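Local structure of chromosome partition protein Smc (Pyrococcus furiosus, 3KTA) at residues Asn103-Arg106 / Val107-Ile111. The protein is probably required for chromosome condensation and partitioning, its two terminal domains joining to form an ABC-type ATPase, of which this chain is the C-terminal part. Residues are numbered along the deposited sequence; the frame is centred on the assembly and turned at random.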
ATOM      1  N   ASN B 103       2.961  15.517 -12.430  1.00 15.70           N
ATOM      2  CA  ASN B 103       3.646  14.535 -11.607  1.00 13.77           C
ATOM      3  C   ASN B 103       2.811  13.298 -11.295  1.00 13.58           C
ATOM      4  O   ASN B 103       3.332  12.171 -11.303  1.00 13.84           O
ATOM      5  CB  ASN B 103       4.140  15.198 -10.327  1.00 14.70           C
ATOM      6  CG  ASN B 103       5.387  16.025 -10.563  1.00 18.09           C
ATOM      7  OD1 ASN B 103       6.405  15.502 -11.006  1.00 19.67           O
ATOM      8  ND2 ASN B 103       5.307  17.323 -10.285  1.00 24.26           N
ATOM      9  N   VAL B 104       1.533  13.495 -11.005  1.00 13.90           N
ATOM     10  CA  VAL B 104       0.649  12.341 -10.799  1.00 14.08           C
ATOM     11  C   VAL B 104       0.621  11.431 -12.039  1.00 13.18           C
ATOM     12  O   VAL B 104       0.678  10.210 -11.913  1.00 12.47           O
ATOM     13  CB  VAL B 104      -0.786  12.766 -10.407  1.00 14.90           C
ATOM     14  CG1 VAL B 104      -1.702  11.556 -10.334  1.00 13.59           C
ATOM     15  CG2 VAL B 104      -0.774  13.501  -9.065  1.00 16.27           C
ATOM     16  N   LYS B 105       0.557  12.013 -13.240  1.00 13.97           N
ATOM     17  CA  LYS B 105       0.570  11.190 -14.449  1.00 13.59           C
ATOM     18  C   LYS B 105       1.826  10.326 -14.536  1.00 12.05           C
ATOM     19  O   LYS B 105       1.752   9.158 -14.929  1.00 14.33           O
ATOM     20  CB  LYS B 105       0.440  12.058 -15.714  1.00 15.12           C
ATOM     21  CG  LYS B 105       0.375  11.286 -17.047  1.00 17.95           C
ATOM     22  CD  LYS B 105      -0.732  10.233 -17.033  1.00 18.58           C
ATOM     23  CE  LYS B 105      -1.061   9.714 -18.445  1.00 20.98           C
ATOM     24  NZ  LYS B 105       0.124   9.289 -19.223  1.00 18.59           N
ATOM     25  N   ARG B 106       2.973  10.898 -14.180  1.00 13.14           N
ATOM     26  CA  ARG B 106       4.220  10.146 -14.266  1.00 13.28           C
ATOM     27  C   ARG B 106       4.201   9.005 -13.252  1.00 13.97           C
ATOM     28  O   ARG B 106       4.669   7.901 -13.539  1.00 13.47           O
ATOM     29  CB  ARG B 106       5.443  11.046 -14.099  1.00 16.11           C
ATOM     30  CG  ARG B 106       5.638  11.936 -15.339  1.00 16.68           C
ATOM     31  CD  ARG B 106       6.959  12.675 -15.320  1.00 18.78           C
ATOM     32  NE  ARG B 106       6.937  13.792 -14.396  1.00 20.73           N
ATOM     33  CZ  ARG B 106       6.616  15.038 -14.731  1.00 19.85           C
ATOM     34  NH1 ARG B 106       6.271  15.332 -15.986  1.00 20.89           N
ATOM     35  NH2 ARG B 106       6.631  15.984 -13.805  1.00 23.24           N
ATOM     36  N   VAL B 107       3.636   9.277 -12.082  1.00 11.89           N
ATOM     37  CA  VAL B 107       3.486   8.206 -11.085  1.00 11.65           C
ATOM     38  C   VAL B 107       2.541   7.108 -11.591  1.00 12.85           C
ATOM     39  O   VAL B 107       2.837   5.907 -11.468  1.00 12.00           O
ATOM     40  CB  VAL B 107       3.037   8.767  -9.726  1.00 11.22           C
ATOM     41  CG1 VAL B 107       2.671   7.635  -8.746  1.00 11.20           C
ATOM     42  CG2 VAL B 107       4.147   9.610  -9.157  1.00 14.34           C
ATOM     43  N   ALA B 108       1.413   7.514 -12.172  1.00 11.48           N
ATOM     44  CA  ALA B 108       0.448   6.575 -12.716  1.00 11.53           C
ATOM     45  C   ALA B 108       1.055   5.716 -13.834  1.00 14.50           C
ATOM     46  O   ALA B 108       0.791   4.512 -13.922  1.00 12.17           O
ATOM     47  CB  ALA B 108      -0.787   7.326 -13.222  1.00 12.73           C
ATOM     48  N   ASP B 109       1.884   6.326 -14.679  1.00 14.79           N
ATOM     49  CA  ASP B 109       2.563   5.573 -15.729  1.00 13.55           C
ATOM     50  C   ASP B 109       3.517   4.531 -15.134  1.00 14.75           C
ATOM     51  O   ASP B 109       3.629   3.425 -15.654  1.00 14.77           O
ATOM     52  CB  ASP B 109       3.349   6.501 -16.655  1.00 15.65           C
ATOM     53  CG  ASP B 109       2.458   7.316 -17.575  1.00 18.95           C
ATOM     54  OD1 ASP B 109       1.226   7.112 -17.585  1.00 21.30           O
ATOM     55  OD2 ASP B 109       3.017   8.167 -18.295  0.95 21.85           O
ATOM     56  N   LEU B 110       4.197   4.895 -14.051  1.00 12.97           N
ATOM     57  CA  LEU B 110       5.119   3.976 -13.379  1.00 14.20           C
ATOM     58  C   LEU B 110       4.334   2.829 -12.720  1.00 15.45           C
ATOM     59  O   LEU B 110       4.763   1.674 -12.739  1.00 13.45           O
ATOM     60  CB  LEU B 110       5.939   4.743 -12.337  1.00 16.21           C
ATOM     61  CG  LEU B 110       6.917   3.974 -11.449  1.00 18.62           C
ATOM     62  CD1 LEU B 110       7.912   3.205 -12.290  1.00 21.36           C
ATOM     63  CD2 LEU B 110       7.613   4.975 -10.535  1.00 19.19           C
ATOM     64  N   ILE B 111       3.181   3.141 -12.135  1.00 13.37           N
ATOM     65  CA  ILE B 111       2.301   2.094 -11.607  1.00 11.94           C
ATOM     66  C   ILE B 111       1.849   1.130 -12.707  1.00 14.23           C
ATOM     67  O   ILE B 111       1.945  -0.087 -12.540  1.00 15.28           O
ATOM     68  CB  ILE B 111       1.082   2.679 -10.849  1.00 11.64           C
ATOM     69  CG1 ILE B 111       1.515   3.242  -9.490  1.00 14.23           C
ATOM     70  CG2 ILE B 111      -0.012   1.612 -10.657  1.00 13.91           C
ATOM     71  CD1 ILE B 111       0.521   4.265  -8.888  1.00 14.21           C
TER
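K105 and D109, one helical turn apart on helix 101-114, form an i to i+4 salt bridge. The lysine chain leaves with CG anti to the backbone N (chi1 -177°), then bends at chi2 and chi4, which brings NZ round to the carboxylate. K105 NZ lies 2.9 Å from D109 OD1, on the syn lone pair of that oxygen. A weak second bond of 3.2 Å joins K105 NZ to D109 OD2, so the ammonium reaches both oxygens. CE of K105 also passes 3.6 Å from OD1 of D109. With an alanine at D109 both carboxylate oxygens would go, and the K105 ammonium would probably lose this mate, the end of its bent chain being set freer to turn.

The main chain is held by the regular helical bonds: the amides of V107, A108, D109 and L110 donate to the carbonyls of N103, V104, K105 and R106. A108 N to V104 O is 2.8 Å. On the neighbouring face R106 reaches back three residues, R106 NH2 donating to N103 OD1 at 2.8 Å, from above the amide plane of the asparagine, while NE of R106 bonds to L27 O and ties the helix to helix 4-27.

V104 and A108 pack against helix 127-130, and V107 and L110 against helices 67-84 and 4-27. In this beta-alpha-beta unit of the ABC ATPase fold, the helix thus buries its apolar flanks and pairs K105 with D109 along its partly exposed side, while two neutral oxygens hold the R106 guanidinium.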